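Local coordinates for protein imidazoleglycerol-phosphate dehydratase (Pyrococcus furiosus, PDB 5DNL) that catalyses the dehydration of D-erythro-1-(imidazol-4-yl)glycerol 3-phosphate to 3-(imidazol-4-yl)-2-oxopropyl phosphate, the sixth step of histidine biosynthesis, at residues 24-27 / 28-32; 54-57 / 58-62; 155-158 / 159-162; 119-122 / 123-126; 46-49 / 50-53. All coordinates share one frame; numbering follows the deposited sequence. Where two conformers were deposited one is given.

Interaction 1. Residues 24-27 / 28-32; sequences DLIL and DHMLT. With MN (manganese (II) ion), chain E.
D28 N donates to D24 O (2.9 Å) and closes the first turn of helix 25-38, the helix of a beta-alpha-beta unit with strands 20-21 and 42-48. D24 is its N-cap. OD1 of D24 receives L27 N at 3.1 Å in a nearly straight bond (170°) that arrives from above the carboxylate plane, and I26 N in a weak, bent one. Buried L27 and L31 meet a turn later, L27 CG against L31 CD1 at 3.7 Å. H29 leaves this packing: with CG anti to the backbone N (chi1 -179°), its ring swings outward and NE2 binds manganese at 2.2 Å, beside H145 and E149 of the same chain and H53 of a second subunit. In the outer shell, D24 OD2 pairs with R51 and W55 of helix 51-69, while D28 OD1 is hydrogen-bonded to T22 OG1. Shortening D28 to an alanine is likely to leave T22 OG1 without this acceptor, and the loop before the helix with one bond fewer to its first turn. The D28 carbonyl begins the next turn: T32 N and T32 OG1 reach D28 O from opposite faces of its plane, OG1 at 2.7 Å.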
# COMPACT_ATOMS: atom_id res chain seq x y z
N ASP A 24 11.41 -2.60 -49.02
CA ASP A 24 11.51 -2.26 -47.60
C ASP A 24 12.84 -2.89 -47.15
O ASP A 24 12.95 -4.13 -47.12
CB ASP A 24 10.30 -2.87 -46.89
CG ASP A 24 10.33 -2.71 -45.38
OD1 ASP A 24 11.41 -2.61 -44.78
OD2 ASP A 24 9.25 -2.71 -44.78
N LEU A 25 13.85 -2.07 -46.85
CA LEU A 25 15.18 -2.61 -46.57
C LEU A 25 15.24 -3.42 -45.28
O LEU A 25 16.05 -4.35 -45.17
CB LEU A 25 16.25 -1.51 -46.52
CG LEU A 25 16.45 -0.73 -47.82
CD1 LEU A 25 17.58 0.30 -47.67
CD2 LEU A 25 16.75 -1.66 -48.98
N ILE A 26 14.37 -3.09 -44.33
CA ILE A 26 14.30 -3.87 -43.09
C ILE A 26 13.77 -5.27 -43.39
O ILE A 26 14.35 -6.28 -42.94
CB ILE A 26 13.41 -3.21 -42.02
CG1 ILE A 26 13.87 -1.76 -41.70
CG2 ILE A 26 13.32 -4.07 -40.77
CD1 ILE A 26 15.15 -1.64 -40.93
N LEU A 27 12.65 -5.35 -44.10
CA LEU A 27 12.08 -6.64 -44.44
C LEU A 27 13.01 -7.45 -45.32
O LEU A 27 13.11 -8.66 -45.16
CB LEU A 27 10.71 -6.49 -45.11
CG LEU A 27 9.95 -7.79 -45.32
CD1 LEU A 27 9.73 -8.56 -44.02
CD2 LEU A 27 8.61 -7.45 -45.98
N ASP A 28 13.69 -6.78 -46.25
CA ASP A 28 14.66 -7.50 -47.09
C ASP A 28 15.71 -8.19 -46.23
O ASP A 28 16.04 -9.35 -46.49
CB ASP A 28 15.39 -6.57 -48.08
CG ASP A 28 14.51 -6.05 -49.20
OD1 ASP A 28 13.39 -6.55 -49.41
OD2 ASP A 28 14.99 -5.11 -49.88
N HIS A 29 16.21 -7.50 -45.21
CA HIS A 29 17.20 -8.05 -44.28
C HIS A 29 16.61 -9.21 -43.48
O HIS A 29 17.22 -10.25 -43.35
CB HIS A 29 17.74 -6.95 -43.37
CG HIS A 29 18.79 -7.40 -42.41
ND1 HIS A 29 19.82 -8.25 -42.76
CD2 HIS A 29 19.00 -7.07 -41.11
CE1 HIS A 29 20.59 -8.46 -41.70
NE2 HIS A 29 20.13 -7.73 -40.70
N MET A 30 15.40 -9.04 -42.96
CA MET A 30 14.75 -10.08 -42.17
C MET A 30 14.49 -11.33 -43.00
O MET A 30 14.70 -12.43 -42.52
CB MET A 30 13.45 -9.57 -41.56
CG MET A 30 13.59 -8.50 -40.49
SD MET A 30 14.72 -8.87 -39.14
CE MET A 30 16.19 -8.06 -39.74
N LEU A 31 14.03 -11.14 -44.24
CA LEU A 31 13.78 -12.27 -45.13
C LEU A 31 15.06 -12.94 -45.57
O LEU A 31 15.08 -14.15 -45.77
CB LEU A 31 12.95 -11.87 -46.34
CG LEU A 31 11.52 -11.41 -46.05
CD1 LEU A 31 10.93 -10.79 -47.30
CD2 LEU A 31 10.66 -12.55 -45.54
N THR A 32 16.12 -12.17 -45.75
CA THR A 32 17.44 -12.74 -46.06
C THR A 32 17.88 -13.66 -44.92
O THR A 32 18.32 -14.79 -45.15
CB THR A 32 18.46 -11.63 -46.35
OG1 THR A 32 18.03 -10.91 -47.51
CG2 THR A 32 19.85 -12.19 -46.62
MN MN E . 21.09 -7.25 -38.77

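Interaction 2. Residues 54-57 / 58-62; sequences LWED and IGITL. With MN (manganese (II) ion), chain D; 5DL ([(2S)-2-hydroxy-3-(1H-1,2,4-triazol-1-yl)propyl]phosphonic acid), chain F.
E56 and I60 lie side by side one turn apart on helix 51-69, pointing the same way, but only the glutamate goes on to the metal. From CB, which leaves the backbone away from residues 58-62, the E56 chain runs extended: CG is anti to the backbone N (chi1 172°) and brushes I60 CD1 at 4.1 Å. Beyond it, CD carries two oxygens with different tasks. OE1 binds manganese at 2.2 Å and lies 3.1 Å from N4 of the triazole inhibitor, a fellow ligand of the same ion. OE2 accepts a hydrogen bond from a water (E56 OE2 to water 2.6 Å) that is itself coordinated to the manganese. H52, E121 and H146 of a neighbouring subunit complete the six-ligand shell. On another side of the helix, L54 CD1 rests on I58 CG1 at 3.7 Å, near L27 and T22. D57 O takes two bonds, from T61 N and from T61 OG1 (2.8 Å), approaching from opposite faces of its carbonyl plane. D57 OD2 forms a salt bridge with R3 and a hydrogen bond with T8. One carboxylate, that of E56, thus holds the manganese in two ways: OE1 directly, OE2 through the metal-bound water, whose O-H the ion probably polarises.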
# COMPACT_ATOMS: atom_id res chain seq x y z
N LEU A 54 2.39 -4.98 -46.76
CA LEU A 54 3.55 -5.73 -47.22
C LEU A 54 3.96 -6.84 -46.29
O LEU A 54 4.13 -7.99 -46.68
CB LEU A 54 4.74 -4.80 -47.44
CG LEU A 54 6.06 -5.46 -47.79
CD1 LEU A 54 6.00 -6.09 -49.18
CD2 LEU A 54 7.20 -4.47 -47.65
N TRP A 55 4.16 -6.51 -45.01
CA TRP A 55 4.64 -7.52 -44.05
C TRP A 55 3.66 -8.69 -43.90
O TRP A 55 4.05 -9.86 -43.87
CB TRP A 55 4.99 -6.88 -42.69
CG TRP A 55 6.30 -6.14 -42.69
CD1 TRP A 55 6.64 -5.07 -43.48
CD2 TRP A 55 7.46 -6.42 -41.88
NE1 TRP A 55 7.93 -4.67 -43.20
CE2 TRP A 55 8.45 -5.48 -42.23
CE3 TRP A 55 7.74 -7.36 -40.87
CZ2 TRP A 55 9.70 -5.46 -41.62
CZ3 TRP A 55 8.98 -7.34 -40.27
CH2 TRP A 55 9.94 -6.40 -40.65
N GLU A 56 2.38 -8.37 -43.75
CA GLU A 56 1.35 -9.39 -43.62
C GLU A 56 1.27 -10.22 -44.90
O GLU A 56 1.23 -11.45 -44.82
CB GLU A 56 0.01 -8.71 -43.35
CG GLU A 56 -1.17 -9.66 -43.38
CD GLU A 56 -2.43 -9.07 -42.81
OE1 GLU A 56 -2.43 -7.88 -42.43
OE2 GLU A 56 -3.44 -9.80 -42.78
N ASP A 57 1.23 -9.57 -46.06
CA ASP A 57 1.01 -10.30 -47.30
C ASP A 57 2.23 -11.13 -47.73
O ASP A 57 2.09 -12.20 -48.31
CB ASP A 57 0.56 -9.34 -48.38
CG ASP A 57 -0.81 -8.72 -48.08
OD1 ASP A 57 -1.44 -8.99 -47.01
OD2 ASP A 57 -1.26 -7.93 -48.92
N ILE A 58 3.42 -10.65 -47.38
CA ILE A 58 4.65 -11.45 -47.48
C ILE A 58 4.52 -12.69 -46.62
O ILE A 58 4.84 -13.81 -47.05
CB ILE A 58 5.89 -10.60 -47.10
CG1 ILE A 58 6.27 -9.66 -48.26
CG2 ILE A 58 7.07 -11.46 -46.66
CD1 ILE A 58 7.04 -10.30 -49.40
N GLY A 59 4.06 -12.52 -45.38
CA GLY A 59 3.89 -13.67 -44.52
C GLY A 59 2.92 -14.68 -45.13
O GLY A 59 3.20 -15.87 -45.16
N ILE A 60 1.77 -14.19 -45.61
CA ILE A 60 0.78 -15.08 -46.22
C ILE A 60 1.37 -15.81 -47.42
O ILE A 60 1.22 -17.03 -47.52
CB ILE A 60 -0.48 -14.32 -46.66
CG1 ILE A 60 -1.23 -13.72 -45.45
CG2 ILE A 60 -1.40 -15.22 -47.47
CD1 ILE A 60 -2.31 -12.71 -45.81
N THR A 61 2.01 -15.06 -48.31
CA THR A 61 2.49 -15.64 -49.58
C THR A 61 3.65 -16.61 -49.31
O THR A 61 3.70 -17.70 -49.89
CB THR A 61 2.90 -14.54 -50.57
OG1 THR A 61 1.85 -13.59 -50.69
CG2 THR A 61 3.18 -15.14 -51.97
N LEU A 62 4.56 -16.24 -48.42
CA LEU A 62 5.64 -17.13 -48.00
C LEU A 62 5.07 -18.40 -47.37
O LEU A 62 5.52 -19.51 -47.64
CB LEU A 62 6.58 -16.42 -47.02
CG LEU A 62 7.70 -17.23 -46.37
CD1 LEU A 62 8.64 -17.83 -47.41
CD2 LEU A 62 8.48 -16.37 -45.39
MN MN D . -3.28 -6.90 -40.66
N1 5DL F . -5.28 -3.82 -43.17
C3 5DL F . -5.79 -5.93 -42.55
N2 5DL F . -6.20 -4.84 -43.22
C8 5DL F . -8.84 -4.54 -45.98
C7 5DL F . -7.43 -4.55 -45.40
C6 5DL F . -7.49 -4.77 -43.89
C5 5DL F . -4.29 -4.36 -42.45
O10 5DL F . -8.98 -7.22 -45.98
P9 5DL F . -9.84 -6.03 -45.70
O11 5DL F . -11.04 -5.92 -46.61
O12 5DL F . -10.32 -6.04 -44.26
O13 5DL F . -6.74 -3.32 -45.67
N4 5DL F . -4.55 -5.62 -42.06
O HOH W 1 -4.86 -8.40 -41.04

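Interaction 3. Residues 155-158 / 159-162; sequences LGMA and LRVA
M157 is bent at chi2 (-76°) and again at chi3 (-23°), which turns its methyl onward, toward R160 in the next turn of helix 144-162. The arginine starts with CG anti to its backbone N (chi1 -177°), runs extended and bends once at chi3, so that the two side chains lie alongside each other and point the same way. M157 CE then sits over the centre of the guanidinium face, 3.5 Å from R160 CZ. M157 was modelled in two conformers and this fit belongs to one of them, so the cover of the guanidinium is itself doubtful as a lasting contact. R160 NH2 is hydrogen-bonded to the carbonyl of Y37 in helix 25-38, which helps fix the guanidinium plane. Beneath this pair the helical bonds begin regular: L159 N reaches L155 O at 3.0 Å and R160 N reaches G156 O at 2.9 Å. They slacken at V161, whose N shares two weak bonds, with M157 O at 3.5 Å and A158 O at 3.2 Å, before A162 N returns to A158 O at 3.0 Å in the last turn. On the buried side L159 CD1 folds over L155 O at 3.6 Å. No metal or ligand is touched here; the contact is the end of a helix laid on a sheet. L155 and L159 fill the space toward F34 of helix 25-38 and F122 and L130 of helix 116-130, while A158 rests on V93 of strand 87-94 and M157 on A80 and M82 of strand 77-84.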
# COMPACT_ATOMS: atom_id res chain seq x y z
N LEU A 155 12.75 -18.51 -36.89
CA LEU A 155 11.74 -19.04 -37.81
C LEU A 155 12.37 -19.87 -38.91
O LEU A 155 11.87 -20.95 -39.25
CB LEU A 155 10.90 -17.92 -38.39
CG LEU A 155 9.84 -17.36 -37.44
CD1 LEU A 155 9.35 -16.03 -37.98
CD2 LEU A 155 8.69 -18.33 -37.26
N GLY A 156 13.47 -19.37 -39.48
CA GLY A 156 14.16 -20.13 -40.53
C GLY A 156 14.66 -21.46 -40.02
O GLY A 156 14.38 -22.50 -40.63
N MET A 157 15.35 -21.45 -38.88
CA MET A 157 15.88 -22.68 -38.29
C MET A 157 14.77 -23.66 -37.92
O MET A 157 14.89 -24.84 -38.15
CB MET A 157 16.69 -22.39 -37.04
CG MET A 157 17.98 -21.66 -37.25
SD MET A 157 19.27 -22.72 -37.93
CE MET A 157 18.64 -24.29 -37.41
N ALA A 158 13.69 -23.16 -37.33
CA ALA A 158 12.60 -24.03 -36.89
C ALA A 158 11.90 -24.68 -38.06
O ALA A 158 11.59 -25.88 -38.03
CB ALA A 158 11.60 -23.26 -36.03
N LEU A 159 11.66 -23.89 -39.11
CA LEU A 159 11.01 -24.40 -40.30
C LEU A 159 11.93 -25.31 -41.11
O LEU A 159 11.45 -26.23 -41.76
CB LEU A 159 10.41 -23.29 -41.16
CG LEU A 159 9.09 -22.72 -40.61
CD1 LEU A 159 8.81 -21.35 -41.15
CD2 LEU A 159 7.93 -23.67 -40.88
N ARG A 160 13.25 -25.10 -41.02
CA ARG A 160 14.18 -26.07 -41.64
C ARG A 160 13.87 -27.48 -41.13
O ARG A 160 13.83 -28.45 -41.90
CB ARG A 160 15.63 -25.71 -41.34
CG ARG A 160 16.67 -26.62 -42.00
CD ARG A 160 18.05 -26.50 -41.37
NE ARG A 160 18.59 -25.16 -41.35
CZ ARG A 160 19.74 -24.81 -40.74
NH1 ARG A 160 20.48 -25.72 -40.12
NH2 ARG A 160 20.15 -23.54 -40.76
N VAL A 161 13.64 -27.60 -39.83
CA VAL A 161 13.37 -28.89 -39.19
C VAL A 161 11.95 -29.37 -39.53
O VAL A 161 11.73 -30.53 -39.91
CB VAL A 161 13.52 -28.80 -37.66
CG1 VAL A 161 13.15 -30.09 -36.96
CG2 VAL A 161 14.93 -28.38 -37.29
N ALA A 162 10.97 -28.49 -39.38
CA ALA A 162 9.56 -28.86 -39.52
C ALA A 162 9.13 -29.26 -40.92
O ALA A 162 8.16 -30.02 -41.07
CB ALA A 162 8.66 -27.74 -39.01

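Interaction 4. Residues 119-122 / 123-126; sequences LKEF and VWGL. With MN (manganese (II) ion), chain D.
F122 and L126 form the tight side of this two-turn piece of helix 116-130, side by side and pointing into the protein, with F122 CE2 4.1 Å from L126 CD2. V123 adds a second buried wall: its CG2 touches F122 CD2 at 4.0 Å, the two side chains crossing at about a right angle, and lies at the same distance, 4.0 Å, from L119 CD1. The phenyl group owes its place to a first torsion that sets CG anti to the backbone N (chi1 167°), and W55, I58 and L62 of helix 51-69 pack against it, with F152 and L155 of helix 144-162. Helical bonds hold the spacing, L126 N to F122 O being 2.8 Å. K120 and W124, both partly exposed, make the looser side. The indole meets little of the preceding turn: K120 O lies at its edge, near the ring plane, 3.7 Å from W124 CD1. The lysine chain is extended beyond CG, and its NZ forms a salt bridge with D109 of a neighbouring subunit; P99 of another subunit packs on W124. E121 stands at the border between the two sides. Its chain is bent at chi2 (-62°), and the bend delivers OE1 to manganese at 2.2 Å, an ion that also holds a water. H52 and E56 of the same chain and H146 of the neighbouring subunit bind it too. Apolar residues thus seat the helix of the beta-alpha-beta unit 100-104, 116-130, 133-140, while one acidic residue serves a manganese site built between subunits.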
# COMPACT_ATOMS: atom_id res chain seq x y z
N LEU A 119 6.08 -7.14 -37.11
CA LEU A 119 6.49 -8.51 -36.78
C LEU A 119 5.30 -9.41 -36.58
O LEU A 119 5.22 -10.50 -37.17
CB LEU A 119 7.39 -8.54 -35.54
CG LEU A 119 7.73 -9.94 -35.03
CD1 LEU A 119 8.57 -10.72 -36.03
CD2 LEU A 119 8.46 -9.81 -33.70
N LYS A 120 4.36 -8.96 -35.77
CA LYS A 120 3.17 -9.76 -35.46
C LYS A 120 2.36 -10.04 -36.72
O LYS A 120 1.85 -11.16 -36.90
CB LYS A 120 2.27 -9.11 -34.41
CG LYS A 120 2.82 -9.18 -33.00
CD LYS A 120 1.84 -8.57 -32.01
CE LYS A 120 2.27 -8.78 -30.58
NZ LYS A 120 1.32 -8.10 -29.66
N GLU A 121 2.22 -9.05 -37.60
CA GLU A 121 1.42 -9.25 -38.80
C GLU A 121 2.10 -10.18 -39.80
O GLU A 121 1.44 -11.00 -40.46
CB GLU A 121 0.98 -7.92 -39.39
CG GLU A 121 -0.07 -7.27 -38.52
CD GLU A 121 -1.31 -8.12 -38.43
OE1 GLU A 121 -2.08 -8.22 -39.41
OE2 GLU A 121 -1.48 -8.77 -37.37
N PHE A 122 3.42 -10.11 -39.90
CA PHE A 122 4.14 -11.09 -40.71
C PHE A 122 3.91 -12.52 -40.17
O PHE A 122 3.63 -13.45 -40.93
CB PHE A 122 5.65 -10.78 -40.75
CG PHE A 122 6.48 -11.93 -41.29
CD1 PHE A 122 6.62 -12.11 -42.65
CD2 PHE A 122 7.07 -12.84 -40.43
CE1 PHE A 122 7.34 -13.19 -43.16
CE2 PHE A 122 7.80 -13.90 -40.92
CZ PHE A 122 7.93 -14.08 -42.28
N VAL A 123 4.06 -12.69 -38.85
CA VAL A 123 3.95 -14.01 -38.23
C VAL A 123 2.53 -14.57 -38.35
O VAL A 123 2.34 -15.75 -38.68
CB VAL A 123 4.44 -14.02 -36.77
CG1 VAL A 123 4.25 -15.38 -36.14
CG2 VAL A 123 5.92 -13.64 -36.71
N TRP A 124 1.52 -13.73 -38.09
CA TRP A 124 0.15 -14.16 -38.32
C TRP A 124 -0.12 -14.50 -39.77
O TRP A 124 -0.83 -15.47 -40.05
CB TRP A 124 -0.88 -13.11 -37.84
CG TRP A 124 -1.40 -13.36 -36.47
CD1 TRP A 124 -1.14 -12.62 -35.35
CD2 TRP A 124 -2.27 -14.41 -36.07
NE1 TRP A 124 -1.83 -13.15 -34.27
CE2 TRP A 124 -2.53 -14.24 -34.69
CE3 TRP A 124 -2.87 -15.47 -36.74
CZ2 TRP A 124 -3.36 -15.12 -33.98
CZ3 TRP A 124 -3.70 -16.32 -36.02
CH2 TRP A 124 -3.94 -16.13 -34.67
N GLY A 125 0.45 -13.73 -40.69
CA GLY A 125 0.30 -14.01 -42.12
C GLY A 125 0.90 -15.37 -42.45
O GLY A 125 0.27 -16.20 -43.14
N LEU A 126 2.11 -15.60 -41.95
CA LEU A 126 2.79 -16.87 -42.14
C LEU A 126 2.00 -18.04 -41.54
O LEU A 126 1.83 -19.09 -42.17
CB LEU A 126 4.19 -16.77 -41.52
CG LEU A 126 5.10 -17.98 -41.58
CD1 LEU A 126 5.39 -18.32 -43.03
CD2 LEU A 126 6.40 -17.76 -40.81
MN MN D . -3.28 -6.90 -40.66
O HOH W 1 -4.86 -8.40 -41.04

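Interaction 5. Residues 46-49 / 50-53; sequences ATYD and LRHH. With MN (manganese (II) ion), chain D; MN (manganese (II) ion), chain B; 5DL ([(2S)-2-hydroxy-3-(1H-1,2,4-triazol-1-yl)propyl]phosphonic acid), chain F.
In the inhibitor-bound di-manganese site, where strand 42-48 gives way to helix 51-69, second-shell D49 holds first-shell H53 by a His-carboxylate hydrogen bond. H53 ND1 donates to D49 OD1 at 2.8 Å; the bond is straight (166°) and lies in the imidazole plane, although the carboxylate and ring planes are 44° apart. L50 N also donates to D49 OD1, at 2.7 Å. Both donors stand well out of the carboxylate plane, on the same face, H53 ND1 syn and L50 N anti. The D49 side chain can turn back this way because its CG stands between the backbone N and the carbonyl carbon (chi1 50°). Thus gripped at ND1, H53 presents its other nitrogen to one manganese, NE2 at 2.4 Å. Replacing D49 by an alanine would probably leave H53 ND1 without its acceptor and the imidazole, still tied to the metal, less firmly fixed in rotation. Next to it, H52 binds the second manganese through NE2 at 2.3 Å, so adjacent histidines serve two ions. Y48 and R51 flank the turn, Y48 CE2 lying 4.0 Å from R51 CG, while the guanidinium pairs with D24 and with E112 of a neighbouring subunit. Between the metals the inhibitor's triazole makes the bridge: its N4 binds the ion of H52 at 2.3 Å and its N1 the ion of H53 at 2.2 Å.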
# COMPACT_ATOMS: atom_id res chain seq x y z
N ALA A 46 8.22 -7.74 -54.41
CA ALA A 46 6.95 -7.16 -53.99
C ALA A 46 6.80 -5.71 -54.41
O ALA A 46 7.77 -4.96 -54.47
CB ALA A 46 6.82 -7.25 -52.48
N THR A 47 5.55 -5.33 -54.64
CA THR A 47 5.14 -3.95 -54.61
C THR A 47 4.03 -3.83 -53.57
O THR A 47 3.30 -4.79 -53.31
CB THR A 47 4.66 -3.44 -55.99
OG1 THR A 47 3.58 -4.24 -56.46
CG2 THR A 47 5.81 -3.51 -57.00
N TYR A 48 3.92 -2.65 -52.97
CA TYR A 48 2.97 -2.45 -51.89
C TYR A 48 2.62 -0.98 -51.73
O TYR A 48 3.36 -0.10 -52.16
CB TYR A 48 3.58 -2.96 -50.57
CG TYR A 48 4.74 -2.14 -50.05
CD1 TYR A 48 6.04 -2.38 -50.47
CD2 TYR A 48 4.54 -1.15 -49.09
CE1 TYR A 48 7.11 -1.62 -49.98
CE2 TYR A 48 5.59 -0.38 -48.61
CZ TYR A 48 6.87 -0.64 -49.06
OH TYR A 48 7.92 0.09 -48.56
N ASP A 49 1.52 -0.74 -51.03
CA ASP A 49 1.09 0.62 -50.68
C ASP A 49 1.58 1.00 -49.28
O ASP A 49 2.28 2.00 -49.12
CB ASP A 49 -0.43 0.80 -50.86
CG ASP A 49 -1.29 -0.31 -50.19
OD1 ASP A 49 -0.77 -1.20 -49.49
OD2 ASP A 49 -2.53 -0.31 -50.40
N LEU A 50 1.23 0.21 -48.28
CA LEU A 50 1.58 0.45 -46.90
C LEU A 50 2.40 -0.73 -46.35
O LEU A 50 2.13 -1.88 -46.68
CB LEU A 50 0.32 0.61 -46.05
CG LEU A 50 -0.62 1.77 -46.38
CD1 LEU A 50 -1.77 1.79 -45.38
CD2 LEU A 50 0.12 3.10 -46.42
N ARG A 51 3.36 -0.42 -45.49
CA ARG A 51 4.27 -1.44 -44.97
C ARG A 51 3.52 -2.58 -44.25
O ARG A 51 3.92 -3.72 -44.36
CB ARG A 51 5.33 -0.84 -44.03
CG ARG A 51 6.40 -0.01 -44.75
CD ARG A 51 7.46 0.50 -43.78
NE ARG A 51 8.38 -0.55 -43.35
CZ ARG A 51 8.96 -0.64 -42.15
NH1 ARG A 51 8.67 0.23 -41.18
NH2 ARG A 51 9.81 -1.62 -41.92
N HIS A 52 2.46 -2.28 -43.49
CA HIS A 52 1.70 -3.35 -42.83
C HIS A 52 1.19 -4.35 -43.86
O HIS A 52 1.30 -5.56 -43.66
CB HIS A 52 0.56 -2.74 -42.06
CG HIS A 52 -0.35 -3.69 -41.33
ND1 HIS A 52 -0.75 -3.44 -40.04
CD2 HIS A 52 -1.01 -4.81 -41.71
CE1 HIS A 52 -1.62 -4.35 -39.66
NE2 HIS A 52 -1.79 -5.20 -40.64
N HIS A 53 0.60 -3.84 -44.93
CA HIS A 53 0.08 -4.73 -45.97
C HIS A 53 1.22 -5.58 -46.56
O HIS A 53 1.04 -6.76 -46.82
CB HIS A 53 -0.62 -3.97 -47.08
CG HIS A 53 -1.82 -3.19 -46.64
ND1 HIS A 53 -2.29 -2.10 -47.34
CD2 HIS A 53 -2.66 -3.34 -45.58
CE1 HIS A 53 -3.35 -1.61 -46.74
NE2 HIS A 53 -3.61 -2.35 -45.68
MN MN D . -3.28 -6.90 -40.66
MN MN B . -5.50 -1.92 -44.34
N1 5DL F . -5.28 -3.82 -43.17
C3 5DL F . -5.79 -5.93 -42.55
N2 5DL F . -6.20 -4.84 -43.22
C8 5DL F . -8.84 -4.54 -45.98
C7 5DL F . -7.43 -4.55 -45.40
C6 5DL F . -7.49 -4.77 -43.89
C5 5DL F . -4.29 -4.36 -42.45
O10 5DL F . -8.98 -7.22 -45.98
P9 5DL F . -9.84 -6.03 -45.70
O11 5DL F . -11.04 -5.92 -46.61
O12 5DL F . -10.32 -6.04 -44.26
O13 5DL F . -6.74 -3.32 -45.67
N4 5DL F . -4.55 -5.62 -42.06
O HOH W 1 -4.86 -8.40 -41.04

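In the fold
Interactions 2, 4 and 5 converge on one manganese: carboxylate oxygens E56 OE1 and E121 OE1 are 3.1 Å apart, like charges that the ion probably makes tolerable; E121 OE1 is 3.3 Å from H52 NE2, a third ligand. Interaction 1 serves a different site of the assembly through H29, yet within the chain it is tied to the others by D24, whose OD2 meets R51 NE at 2.7 Å and W55 NE1 at 2.9 Å. F122 of interaction 4 links the core, touching G59 CA of interaction 2 at 3.7 Å (from F122 CD1) and reaching L155 of interaction 3. Interaction 3 binds no metal; its centre is about 26 Å from that of interaction 5.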